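Local coordinates for aryl acylamidase (bacterium CSBL00001, PDB 4YJ6), which probably hydrolyses the amide bond of aryl acylamides, as a bacterial member of the amidase signature family, at residues A[53-56]-A[57-61]; A[114-117]-A[118-122]; A[185-188]-A[189-192]; A[237-240]-A[241-244]. One frame throughout, in Å; residues are numbered along the deposited sequence.

Contact 1 of 4, residues A[53-56]-A[57-61]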
ATOM      1  N   TYR A  53      -1.628  21.748  -6.981  1.00 13.30           N
ATOM      2  CA  TYR A  53      -0.396  22.353  -7.434  1.00 14.35           C
ATOM      3  C   TYR A  53      -0.153  23.691  -6.742  1.00 12.99           C
ATOM      4  O   TYR A  53       0.969  23.999  -6.326  1.00 12.88           O
ATOM      5  CB  TYR A  53      -0.445  22.548  -8.945  1.00 13.57           C
ATOM      6  CG  TYR A  53      -0.402  21.281  -9.760  1.00 14.94           C
ATOM      7  CD1 TYR A  53      -0.146  20.035  -9.169  1.00 12.63           C
ATOM      8  CD2 TYR A  53      -0.592  21.329 -11.137  1.00 17.15           C
ATOM      9  CE1 TYR A  53      -0.053  18.880  -9.961  1.00 16.17           C
ATOM     10  CE2 TYR A  53      -0.504  20.178 -11.917  1.00 17.79           C
ATOM     11  CZ  TYR A  53      -0.240  18.962 -11.314  1.00 17.44           C
ATOM     12  OH  TYR A  53      -0.161  17.812 -12.083  1.00 17.55           O
ATOM     13  N   ASP A  54      -1.178  24.531  -6.618  1.00 13.36           N
ATOM     14  CA  ASP A  54      -0.896  25.839  -6.021  1.00 12.64           C
ATOM     15  C   ASP A  54      -0.536  25.704  -4.545  1.00 15.09           C
ATOM     16  O   ASP A  54       0.319  26.426  -4.040  1.00 14.46           O
ATOM     17  CB  ASP A  54      -2.087  26.811  -6.192  1.00 15.27           C
ATOM     18  CG  ASP A  54      -2.119  27.457  -7.566  1.00 19.08           C
ATOM     19  OD1 ASP A  54      -1.180  27.247  -8.367  1.00 14.15           O
ATOM     20  OD2 ASP A  54      -3.102  28.184  -7.839  1.00 18.77           O
ATOM     21  N   GLU A  55      -1.143  24.738  -3.851  1.00 12.77           N
ATOM     22  CA  GLU A  55      -0.803  24.566  -2.456  1.00 14.69           C
ATOM     23  C   GLU A  55       0.657  24.177  -2.330  1.00 13.58           C
ATOM     24  O   GLU A  55       1.369  24.659  -1.437  1.00 13.91           O
ATOM     25  CB  GLU A  55      -1.663  23.485  -1.803  1.00 15.15           C
ATOM     26  CG  GLU A  55      -1.437  23.437  -0.302  1.00 18.27           C
ATOM     27  CD  GLU A  55      -2.247  22.377   0.394  1.00 22.37           C
ATOM     28  OE1 GLU A  55      -3.480  22.569   0.506  1.00 21.73           O
ATOM     29  OE2 GLU A  55      -1.652  21.356   0.805  1.00 23.51           O
ATOM     30  N   ALA A  56       1.073  23.239  -3.178  1.00 10.69           N
ATOM     31  CA  ALA A  56       2.442  22.809  -3.184  1.00 12.92           C
ATOM     32  C   ALA A  56       3.367  23.974  -3.498  1.00 12.60           C
ATOM     33  O   ALA A  56       4.433  24.071  -2.884  1.00 11.80           O
ATOM     34  CB  ALA A  56       2.649  21.690  -4.166  1.00 14.05           C
ATOM     35  N   ARG A  57       2.974  24.847  -4.432  1.00 13.53           N
ATOM     36  CA  ARG A  57       3.805  26.039  -4.765  1.00 13.77           C
ATOM     37  C   ARG A  57       3.941  26.975  -3.575  1.00 14.56           C
ATOM     38  O   ARG A  57       5.033  27.523  -3.314  1.00 12.41           O
ATOM     39  CB  ARG A  57       3.219  26.811  -5.960  1.00 12.51           C
ATOM     40  CG  ARG A  57       3.278  26.024  -7.258  1.00 14.60           C
ATOM     41  CD  ARG A  57       2.494  26.733  -8.365  1.00 14.55           C
ATOM     42  NE  ARG A  57       2.792  26.163  -9.679  1.00 12.20           N
ATOM     43  CZ  ARG A  57       1.885  25.769 -10.558  1.00 16.01           C
ATOM     44  NH1 ARG A  57       0.590  25.837 -10.278  1.00 15.36           N
ATOM     45  NH2 ARG A  57       2.280  25.264 -11.714  1.00 18.16           N
ATOM     46  N   GLU A  58       2.840  27.163  -2.843  1.00 13.11           N
ATOM     47  CA  GLU A  58       2.844  27.998  -1.641  1.00 14.03           C
ATOM     48  C   GLU A  58       3.749  27.423  -0.589  1.00 14.11           C
ATOM     49  O   GLU A  58       4.572  28.128  -0.003  1.00 13.24           O
ATOM     50  CB  GLU A  58       1.421  28.104  -1.063  1.00 17.14           C
ATOM     51  CG  GLU A  58       0.463  28.786  -2.012  1.00 18.75           C
ATOM     52  CD  GLU A  58      -0.959  28.719  -1.497  1.00 27.42           C
ATOM     53  OE1 GLU A  58      -1.286  29.516  -0.564  1.00 26.11           O
ATOM     54  OE2 GLU A  58      -1.733  27.859  -2.012  1.00 23.90           O
ATOM     55  N   LYS A  59       3.642  26.107  -0.384  1.00 12.65           N
ATOM     56  CA  LYS A  59       4.475  25.464   0.620  1.00 14.15           C
ATOM     57  C   LYS A  59       5.921  25.539   0.176  1.00 13.77           C
ATOM     58  O   LYS A  59       6.802  25.733   1.002  1.00 12.79           O
ATOM     59  CB  LYS A  59       4.094  23.997   0.813  1.00 16.20           C
ATOM     60  CG  LYS A  59       2.699  23.757   1.406  1.00 20.79           C
ATOM     61  CD  LYS A  59       2.602  24.244   2.814  1.00 25.76           C
ATOM     62  CE  LYS A  59       1.233  23.865   3.423  1.00 29.57           C
ATOM     63  NZ  LYS A  59       1.387  23.666   4.875  1.00 33.07           N
ATOM     64  N   ALA A  60       6.166  25.362  -1.121  1.00 11.97           N
ATOM     65  CA  ALA A  60       7.557  25.405  -1.606  1.00 12.03           C
ATOM     66  C   ALA A  60       8.169  26.785  -1.396  1.00 13.85           C
ATOM     67  O   ALA A  60       9.355  26.893  -1.061  1.00 12.55           O
ATOM     68  CB  ALA A  60       7.617  25.037  -3.069  1.00 13.09           C
ATOM     69  N   ALA A  61       7.387  27.847  -1.630  1.00 12.68           N
ATOM     70  CA  ALA A  61       7.918  29.230  -1.414  1.00 11.82           C
ATOM     71  C   ALA A  61       8.317  29.451   0.030  1.00 12.33           C
ATOM     72  O   ALA A  61       9.350  30.048   0.321  1.00 13.26           O
ATOM     73  CB  ALA A  61       6.887  30.314  -1.862  1.00 12.29           C
TER
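The Arg57 guanidinium meets Asp54 at its edge, with OD1 lying close to the guanidinium plane, while CB of Tyr53 approaches the same group obliquely, 3.7 Å from Arg57 NH1. This is an i to i+3 salt bridge on the surface side of helix 53-69. The bond from Arg57 NH1 to Asp54 OD1 measures 3.0 Å, and its N-H...O angle of 146° shows a moderate bend. NH1 comes in nearly along the C-O axis of the carboxylate, yet the carboxylate and guanidinium planes are turned 55° apart, so the pair rests on one nitrogen and one oxygen and is not a flat two-pronged bridge. The arginine gets there by leaning back along the helix: CG stands beside the backbone N (chi1 -66°), and the chain then runs extended to NE. On the way its CG passes 3.2 Å from Tyr53 O. NE makes a salt bridge with Glu32, so the guanidinium is gripped by acids from its own helix and from helix 27-45. A leucine in place of Arg57 would probably leave Asp54 and Glu32 without this shared positive partner and set the Asp54 carboxylate free to turn. Elsewhere on the helix, the Glu55 carboxylate bonds Lys90 and Trp93, and Ala56 packs on Leu128 of strand 126-131. Regular i to i+4 backbone bonds accompany these side chains, among them Ala60 N to Ala56 O at 2.8 Å. Glu58, extended beyond CG, leans along the preceding turn and brings OE2 to 3.5 Å from Glu55 CA.

Contact 2 of 4, residues A[114-117]-A[118-122]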
ATOM      1  N   SER A 114      -5.733  12.593   7.881  1.00 13.37           N
ATOM      2  CA  SER A 114      -5.253  11.207   7.884  1.00 14.04           C
ATOM      3  C   SER A 114      -3.729  11.243   8.029  1.00 12.49           C
ATOM      4  O   SER A 114      -3.104  12.291   7.869  1.00 12.15           O
ATOM      5  CB  SER A 114      -5.727  10.457   6.657  1.00 14.71           C
ATOM      6  OG  SER A 114      -5.409  11.140   5.488  1.00 16.05           O
ATOM      7  N   THR A 115      -3.119  10.105   8.359  1.00 10.73           N
ATOM      8  CA  THR A 115      -1.750  10.146   8.900  1.00  9.12           C
ATOM      9  C   THR A 115      -0.704  10.541   7.882  1.00 10.37           C
ATOM     10  O   THR A 115       0.177  11.343   8.180  1.00  9.26           O
ATOM     11  CB  THR A 115      -1.392   8.779   9.461  1.00 10.40           C
ATOM     12  OG1 THR A 115      -2.346   8.479  10.490  1.00 12.77           O
ATOM     13  CG2 THR A 115       0.063   8.802  10.033  1.00 11.65           C
ATOM     14  N   TYR A 116      -0.754   9.963   6.694  1.00 10.77           N
ATOM     15  CA  TYR A 116       0.313  10.234   5.723  1.00 11.17           C
ATOM     16  C   TYR A 116       0.453  11.758   5.392  1.00 12.85           C
ATOM     17  O   TYR A 116       1.531  12.283   5.521  1.00 11.68           O
ATOM     18  CB  TYR A 116       0.101   9.384   4.472  1.00 12.46           C
ATOM     19  CG  TYR A 116       1.226   9.462   3.497  1.00 11.36           C
ATOM     20  CD1 TYR A 116       2.315   8.583   3.614  1.00 11.54           C
ATOM     21  CD2 TYR A 116       1.183  10.350   2.425  1.00  9.66           C
ATOM     22  CE1 TYR A 116       3.351   8.620   2.728  1.00 11.28           C
ATOM     23  CE2 TYR A 116       2.234  10.381   1.502  1.00 10.90           C
ATOM     24  CZ  TYR A 116       3.300   9.499   1.668  1.00 11.16           C
ATOM     25  OH  TYR A 116       4.342   9.501   0.783  1.00 10.73           O
ATOM     26  N   PRO A 117      -0.633  12.445   4.970  1.00 11.35           N
ATOM     27  CA  PRO A 117      -0.452  13.882   4.654  1.00 10.17           C
ATOM     28  C   PRO A 117       0.016  14.712   5.864  1.00 11.83           C
ATOM     29  O   PRO A 117       0.866  15.589   5.719  1.00 12.57           O
ATOM     30  CB  PRO A 117      -1.837  14.315   4.154  1.00 12.75           C
ATOM     31  CG  PRO A 117      -2.835  13.335   4.768  1.00 10.68           C
ATOM     32  CD  PRO A 117      -2.021  11.984   4.707  1.00 11.17           C
ATOM     33  N   LEU A 118      -0.507  14.394   7.048  1.00 10.85           N
ATOM     34  CA  LEU A 118      -0.163  15.131   8.256  1.00 11.17           C
ATOM     35  C   LEU A 118       1.327  14.972   8.539  1.00 13.58           C
ATOM     36  O   LEU A 118       2.054  15.967   8.667  1.00 13.42           O
ATOM     37  CB  LEU A 118      -0.977  14.608   9.441  1.00 11.38           C
ATOM     38  CG  LEU A 118      -0.591  15.253  10.776  1.00 15.00           C
ATOM     39  CD1 LEU A 118      -0.980  16.734  10.779  1.00 17.58           C
ATOM     40  CD2 LEU A 118      -1.245  14.519  11.927  1.00 20.49           C
ATOM     41  N   LYS A 119       1.794  13.727   8.652  1.00 11.25           N
ATOM     42  CA  LYS A 119       3.164  13.533   9.129  1.00  9.73           C
ATOM     43  C   LYS A 119       4.194  13.818   8.053  1.00 11.34           C
ATOM     44  O   LYS A 119       5.277  14.353   8.346  1.00 11.03           O
ATOM     45  CB  LYS A 119       3.313  12.125   9.714  1.00 11.02           C
ATOM     46  CG  LYS A 119       2.391  11.998  10.951  1.00 12.59           C
ATOM     47  CD  LYS A 119       2.816  10.881  11.842  1.00 15.64           C
ATOM     48  CE  LYS A 119       4.001  11.269  12.699  1.00 15.70           C
ATOM     49  NZ  LYS A 119       4.442  10.059  13.449  1.00 15.99           N
HETATM   50  N   MSE A 120       3.860  13.521   6.804  1.00  9.49           N
HETATM   51  CA  MSE A 120       4.818  13.814   5.742  1.00 10.72           C
HETATM   52  C   MSE A 120       4.996  15.330   5.574  1.00 12.79           C
HETATM   53  O   MSE A 120       6.136  15.828   5.528  1.00 12.74           O
HETATM   54  CB  MSE A 120       4.378  13.179   4.422  1.00 11.48           C
HETATM   55  CG  MSE A 120       4.279  11.646   4.488  1.00  9.80           C
HETATM   56 SE   MSE A 120       6.068  10.910   4.629  1.00 29.11          SE
HETATM   57  CE  MSE A 120       6.649  11.088   2.757  1.00 13.20           C
ATOM     58  N   SER A 121       3.897  16.068   5.511  1.00 11.26           N
ATOM     59  CA  SER A 121       4.012  17.534   5.412  1.00 13.19           C
ATOM     60  C   SER A 121       4.663  18.134   6.665  1.00 13.38           C
ATOM     61  O   SER A 121       5.371  19.156   6.586  1.00 12.92           O
ATOM     62  CB  SER A 121       2.650  18.164   5.127  1.00 13.47           C
ATOM     63  OG  SER A 121       1.803  18.065   6.258  1.00 19.10           O
ATOM     64  N   GLY A 122       4.442  17.502   7.816  1.00 13.20           N
ATOM     65  CA  GLY A 122       5.087  17.910   9.044  1.00 10.85           C
ATOM     66  C   GLY A 122       6.609  17.933   8.997  1.00 15.18           C
ATOM     67  O   GLY A 122       7.238  18.732   9.690  1.00 14.76           O
TER
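A Met-aromatic contact joins Tyr116 and Met120, one turn apart on helix 115-122, with Met120 present as selenomethionine. The evidence for a CH-pi component is direct: Met120 CG sits 3.5 Å from the centroid of the Tyr116 ring and only 7° off the ring normal. SE lies obliquely, 4.5 Å from that centroid, and the chain bends again so that CE reaches 3.4 Å from Tyr116 OH. Tyr116 CG stands anti to the backbone N (chi1 -173°), which helps to turn the ring face to the Met120 chain. An alanine at Tyr116 would likely strip Met120 of the face it lies against and leave Thr81 without the hydroxyl it hydrogen-bonds. On another side of the helix, Thr115 CG2 and Lys119 CD run alongside each other at 3.9 Å. Pro117 O is gripped twice, by Ser121 N and by Ser121 OG at 2.7 Å; the amide comes from above the carbonyl plane, the hydroxyl closer to it. At the start of the helix, Glu224 receives the amides of Thr115 and Tyr116. Tyr116 and Met120 both pack against Leu241 of helix 231-241 and Val178 of strand 178-183, while Pro117 rests on Met83 of strand 80-84.

Contact 3 of 4, residues A[185-188]-A[189-192]. With PO4 (phosphate ion), chain B.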
ATOM      1  N   GLY A 185      -6.363  -5.148   3.352  1.00  8.50           N
ATOM      2  CA  GLY A 185      -6.258  -6.544   2.879  1.00  9.21           C
ATOM      3  C   GLY A 185      -4.991  -6.731   2.071  1.00 12.21           C
ATOM      4  O   GLY A 185      -4.810  -7.731   1.398  1.00 11.28           O
ATOM      5  N   GLY A 186      -4.084  -5.758   2.148  1.00 10.94           N
ATOM      6  CA  GLY A 186      -2.843  -5.878   1.425  1.00 10.16           C
ATOM      7  C   GLY A 186      -2.453  -4.664   0.596  1.00 10.12           C
ATOM      8  O   GLY A 186      -1.439  -4.704  -0.085  1.00 11.25           O
ATOM      9  N   SER A 187      -3.199  -3.571   0.684  1.00 10.42           N
ATOM     10  CA  SER A 187      -3.123  -2.593  -0.398  1.00 11.34           C
ATOM     11  C   SER A 187      -1.933  -1.640  -0.468  1.00 10.65           C
ATOM     12  O   SER A 187      -1.844  -0.869  -1.409  1.00 11.05           O
ATOM     13  CB  SER A 187      -4.434  -1.830  -0.457  1.00 12.15           C
ATOM     14  OG  SER A 187      -5.438  -2.739  -0.923  1.00 12.62           O
ATOM     15  N   ILE A 188      -1.009  -1.686   0.491  1.00 10.42           N
ATOM     16  CA  ILE A 188       0.303  -1.067   0.291  1.00 10.46           C
ATOM     17  C   ILE A 188       1.156  -2.003  -0.571  1.00 10.61           C
ATOM     18  O   ILE A 188       2.017  -1.569  -1.348  1.00 11.29           O
ATOM     19  CB  ILE A 188       0.993  -0.874   1.658  1.00  9.06           C
ATOM     20  CG1 ILE A 188       0.332   0.301   2.397  1.00  9.92           C
ATOM     21  CG2 ILE A 188       2.506  -0.601   1.510  1.00 11.89           C
ATOM     22  CD1 ILE A 188       0.603   0.228   3.903  1.00 10.38           C
ATOM     23  N   ARG A 189       0.915  -3.301  -0.406  1.00  8.87           N
ATOM     24  CA  ARG A 189       1.805  -4.339  -0.893  1.00 10.03           C
ATOM     25  C   ARG A 189       1.368  -4.900  -2.249  1.00  9.77           C
ATOM     26  O   ARG A 189       2.213  -5.255  -3.079  1.00 11.72           O
ATOM     27  CB  ARG A 189       1.845  -5.491   0.157  1.00  8.27           C
ATOM     28  CG  ARG A 189       2.448  -4.998   1.496  1.00  9.24           C
ATOM     29  CD  ARG A 189       2.171  -5.971   2.655  1.00  7.87           C
ATOM     30  NE  ARG A 189       0.783  -5.849   3.099  1.00  9.64           N
ATOM     31  CZ  ARG A 189       0.130  -6.834   3.739  1.00 10.41           C
ATOM     32  NH1 ARG A 189       0.710  -8.031   3.925  1.00 10.46           N
ATOM     33  NH2 ARG A 189      -1.100  -6.636   4.158  1.00 10.06           N
ATOM     34  N   ILE A 190       0.062  -5.023  -2.443  1.00 10.27           N
ATOM     35  CA  ILE A 190      -0.507  -5.596  -3.683  1.00 10.03           C
ATOM     36  C   ILE A 190      -0.035  -4.823  -4.930  1.00 11.80           C
ATOM     37  O   ILE A 190       0.578  -5.406  -5.825  1.00 11.90           O
ATOM     38  CB  ILE A 190      -2.038  -5.589  -3.620  1.00 12.07           C
ATOM     39  CG1 ILE A 190      -2.535  -6.554  -2.531  1.00 11.43           C
ATOM     40  CG2 ILE A 190      -2.649  -5.996  -4.964  1.00 13.07           C
ATOM     41  CD1 ILE A 190      -3.949  -6.203  -2.048  1.00 12.53           C
ATOM     42  N   PRO A 191      -0.238  -3.494  -4.960  1.00 10.49           N
ATOM     43  CA  PRO A 191       0.187  -2.796  -6.176  1.00 10.03           C
ATOM     44  C   PRO A 191       1.689  -2.662  -6.256  1.00 10.45           C
ATOM     45  O   PRO A 191       2.213  -2.542  -7.379  1.00 12.48           O
ATOM     46  CB  PRO A 191      -0.514  -1.425  -6.054  1.00 12.23           C
ATOM     47  CG  PRO A 191      -0.659  -1.233  -4.559  1.00 12.78           C
ATOM     48  CD  PRO A 191      -0.978  -2.615  -4.043  1.00 10.29           C
ATOM     49  N   ALA A 192       2.390  -2.656  -5.114  1.00 10.30           N
ATOM     50  CA  ALA A 192       3.851  -2.664  -5.170  1.00 10.13           C
ATOM     51  C   ALA A 192       4.337  -3.925  -5.933  1.00 11.72           C
ATOM     52  O   ALA A 192       5.201  -3.840  -6.815  1.00 11.50           O
ATOM     53  CB  ALA A 192       4.433  -2.656  -3.747  1.00 11.57           C
TER
HETATM   54  P   PO4 B 601      -7.803  -2.417   1.277  1.00 13.33           P
HETATM   55  O1  PO4 B 601      -8.534  -3.293   0.241  1.00 14.22           O
HETATM   56  O2  PO4 B 601      -8.630  -2.551   2.533  1.00 13.92           O
HETATM   57  O3  PO4 B 601      -6.438  -2.982   1.462  1.00 12.00           O
HETATM   58  O4  PO4 B 601      -7.757  -0.964   0.872  1.00 13.35           O
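Arg189 opens the turn by giving its backbone N to Gly186 O, a 2.8 Å bond bent to 142°. Its side chain doubles back, with a bend at chi3 (-76°) that carries NH2 to 3.3 Å from Gly186 CA; there it forms a salt bridge with Asp183, whose carboxylate also takes the amide of Ile188, a second link to the turn. Ile190 N makes the second bond to Gly186 O, also 2.8 Å long but straighter at 158°, and the two amides reach that oxygen from opposite faces of its carbonyl plane. Ile190 CD1 packs 3.4 Å from Gly186 C. A CB on Gly186 would collide with that methyl and with the carbonyl O of the residue before, so glycine fits both the backbone angles and the packing. Pro191 brings no N-H to the turn; its CD instead lies 3.3 Å from Ser187 O, which is hydrogen-bonded by Ser164. Ala192 CB faces Ile188 O, a buried oxygen with no polar partner in the model. This Gly-Gly-Ser-Ile-Arg turn matches the signature sequence of the amidase family, in which the serine is the nucleophile, and Ser187 is consistent with that role. A phosphate ion, probably from the crystallisation liquor, sits at this probable active site: its O3 accepts from Ser187 OG at 2.6 Å and from Gly185 N at 2.9 Å, and Ser163 OG and Gly184 N also hydrogen-bond the phosphate. The turn links strand 178-183 to helix 190-195, and Ile190 leans on Leu400, Cys431 and Thr433 of nearby loops.

Contact 4 of 4, residues A[237-240]-A[241-244]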
ATOM      1  N   ALA A 237      10.995   7.388   5.104  1.00 11.43           N
ATOM      2  CA  ALA A 237       9.579   7.687   5.255  1.00  8.81           C
ATOM      3  C   ALA A 237       9.031   7.096   6.571  1.00 10.39           C
ATOM      4  O   ALA A 237       8.230   7.732   7.263  1.00 10.62           O
ATOM      5  CB  ALA A 237       8.771   7.176   4.084  1.00 10.60           C
HETATM    6  N   MSE A 238       9.465   5.897   6.920  1.00 10.09           N
HETATM    7  CA  MSE A 238       8.985   5.292   8.160  1.00  9.34           C
HETATM    8  C   MSE A 238       9.491   6.039   9.375  1.00 10.34           C
HETATM    9  O   MSE A 238       8.805   6.104  10.375  1.00 10.87           O
HETATM   10  CB  MSE A 238       9.434   3.818   8.247  1.00  8.62           C
HETATM   11  CG  MSE A 238       8.649   2.927   7.312  1.00  8.67           C
HETATM   12 SE   MSE A 238       6.746   3.033   7.674  1.00 28.19          SE
HETATM   13  CE  MSE A 238       6.676   2.524   9.571  1.00 10.62           C
ATOM     14  N   ASN A 239      10.694   6.599   9.316  1.00 10.16           N
ATOM     15  CA  ASN A 239      11.154   7.423  10.431  1.00 10.31           C
ATOM     16  C   ASN A 239      10.238   8.616  10.680  1.00 11.76           C
ATOM     17  O   ASN A 239      10.085   9.034  11.817  1.00 13.54           O
ATOM     18  CB  ASN A 239      12.592   7.900  10.200  1.00 11.96           C
ATOM     19  CG  ASN A 239      13.610   6.887  10.684  1.00 13.60           C
ATOM     20  OD1 ASN A 239      13.256   5.889  11.312  1.00 11.64           O
ATOM     21  ND2 ASN A 239      14.875   7.178  10.459  1.00 12.85           N
ATOM     22  N   VAL A 240       9.633   9.133   9.618  1.00  9.57           N
ATOM     23  CA  VAL A 240       8.661  10.199   9.753  1.00  8.86           C
ATOM     24  C   VAL A 240       7.289   9.680  10.187  1.00 11.15           C
ATOM     25  O   VAL A 240       6.655  10.274  11.041  1.00 10.57           O
ATOM     26  CB  VAL A 240       8.544  10.981   8.413  1.00 11.34           C
ATOM     27  CG1 VAL A 240       7.304  11.995   8.400  1.00 11.05           C
ATOM     28  CG2 VAL A 240       9.848  11.757   8.168  1.00 12.90           C
ATOM     29  N   LEU A 241       6.845   8.579   9.592  1.00  9.61           N
ATOM     30  CA  LEU A 241       5.451   8.136   9.750  1.00  8.41           C
ATOM     31  C   LEU A 241       5.211   7.483  11.087  1.00 10.58           C
ATOM     32  O   LEU A 241       4.127   7.645  11.662  1.00 11.13           O
ATOM     33  CB  LEU A 241       5.085   7.117   8.645  1.00  8.69           C
ATOM     34  CG  LEU A 241       4.922   7.767   7.244  1.00 10.84           C
ATOM     35  CD1 LEU A 241       4.819   6.671   6.183  1.00 12.52           C
ATOM     36  CD2 LEU A 241       3.678   8.691   7.198  1.00 11.71           C
ATOM     37  N   HIS A 242       6.164   6.703  11.591  1.00  9.66           N
ATOM     38  CA  HIS A 242       5.886   5.936  12.817  1.00  9.25           C
ATOM     39  C   HIS A 242       5.857   6.856  14.039  1.00 11.52           C
ATOM     40  O   HIS A 242       6.388   7.985  14.017  1.00  9.46           O
ATOM     41  CB  HIS A 242       6.887   4.782  13.018  1.00 10.99           C
ATOM     42  CG  HIS A 242       8.118   5.175  13.774  1.00 11.68           C
ATOM     43  ND1 HIS A 242       9.128   5.917  13.202  1.00 11.84           N
ATOM     44  CD2 HIS A 242       8.515   4.899  15.040  1.00 12.59           C
ATOM     45  CE1 HIS A 242      10.091   6.108  14.095  1.00 15.92           C
ATOM     46  NE2 HIS A 242       9.742   5.497  15.213  1.00 15.90           N
ATOM     47  N   GLY A 243       5.233   6.359  15.110  1.00 11.25           N
ATOM     48  CA  GLY A 243       5.339   7.001  16.408  1.00 11.64           C
ATOM     49  C   GLY A 243       4.019   7.082  17.168  1.00 10.59           C
ATOM     50  O   GLY A 243       2.944   6.991  16.603  1.00  9.81           O
ATOM     51  N   PHE A 244       4.141   7.252  18.466  1.00 10.71           N
ATOM     52  CA  PHE A 244       3.005   7.255  19.385  1.00 11.20           C
ATOM     53  C   PHE A 244       1.960   8.323  19.031  1.00 11.19           C
ATOM     54  O   PHE A 244       2.298   9.477  18.724  1.00 12.35           O
ATOM     55  CB  PHE A 244       3.538   7.497  20.805  1.00 10.86           C
ATOM     56  CG  PHE A 244       2.470   7.531  21.850  1.00 10.48           C
ATOM     57  CD1 PHE A 244       1.764   6.380  22.167  1.00 10.82           C
ATOM     58  CD2 PHE A 244       2.183   8.716  22.529  1.00 12.63           C
ATOM     59  CE1 PHE A 244       0.778   6.415  23.141  1.00 10.30           C
ATOM     60  CE2 PHE A 244       1.188   8.759  23.514  1.00 13.55           C
ATOM     61  CZ  PHE A 244       0.500   7.615  23.835  1.00 11.82           C
TER
HETATM   62  O   HOH W   1       8.464   9.638  13.983  1.00 11.16           O
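Ala237 O accepts the backbone N of Leu241 at 2.8 Å, a bond that lies in the carbonyl plane, and Leu241 CG folds against the same oxygen at 3.3 Å. Met238, a selenomethionine, comes next and carries the main polar grip. Its O receives two donors from one residue, His242 N at 3.0 Å and His242 ND1 at 2.9 Å, which arrive from opposite faces of the carbonyl plane. The backbone bond is the straighter, with an N-H...O angle of 168° against 153° for the ring. Met238 O lies near the plane of the imidazole, at its edge, as a ring N-H donor requires. What brings ND1 there is the first torsion of His242, which places CG between the backbone N and the carbonyl carbon (chi1 88°) and folds the ring back toward the helix. The Met238 side chain curls round at chi2 and chi3, crosses that of His242, and sets CE 4.1 Å from His242 CB. This is the C-terminal end of helix 231-241: His242 is the first residue to leave helical backbone angles, and its ring adds a side-chain bond where the regular pattern stops. Asn239 follows, its amide group bonded to Asp257 and Phe258. The far side of the imidazole is held as well, through NE2 and the amide of Leu256. The Val240 side chain packs on Met75 and on Met120 of helix 115-122. A water bridges the helix end, donating to Asn239 O at 2.8 Å and to His242 O at 2.7 Å.

In the fold
Contacts 2 and 4 touch, their centres 10 Å apart: Lys119 NZ probably hydrogen-bonds Leu241 O at 3.0 Å, so the side chain of one helix reaches the C-terminal end of the other, and Tyr116 CD1 lies 3.8 Å from Leu241 CD2. Contact 3 holds the phosphate and the serine turn of the likely active site; the centre of contact 3 lies about 4 Å from the centre of the chain. Its nearest atoms lie about 9 Å from contact 2 and about 8 Å from contact 4, so neither touches it. Contact 1 is peripheral, its centre about 30 Å from that of contact 3, though its nearest atoms come within about 6 Å of contact 2.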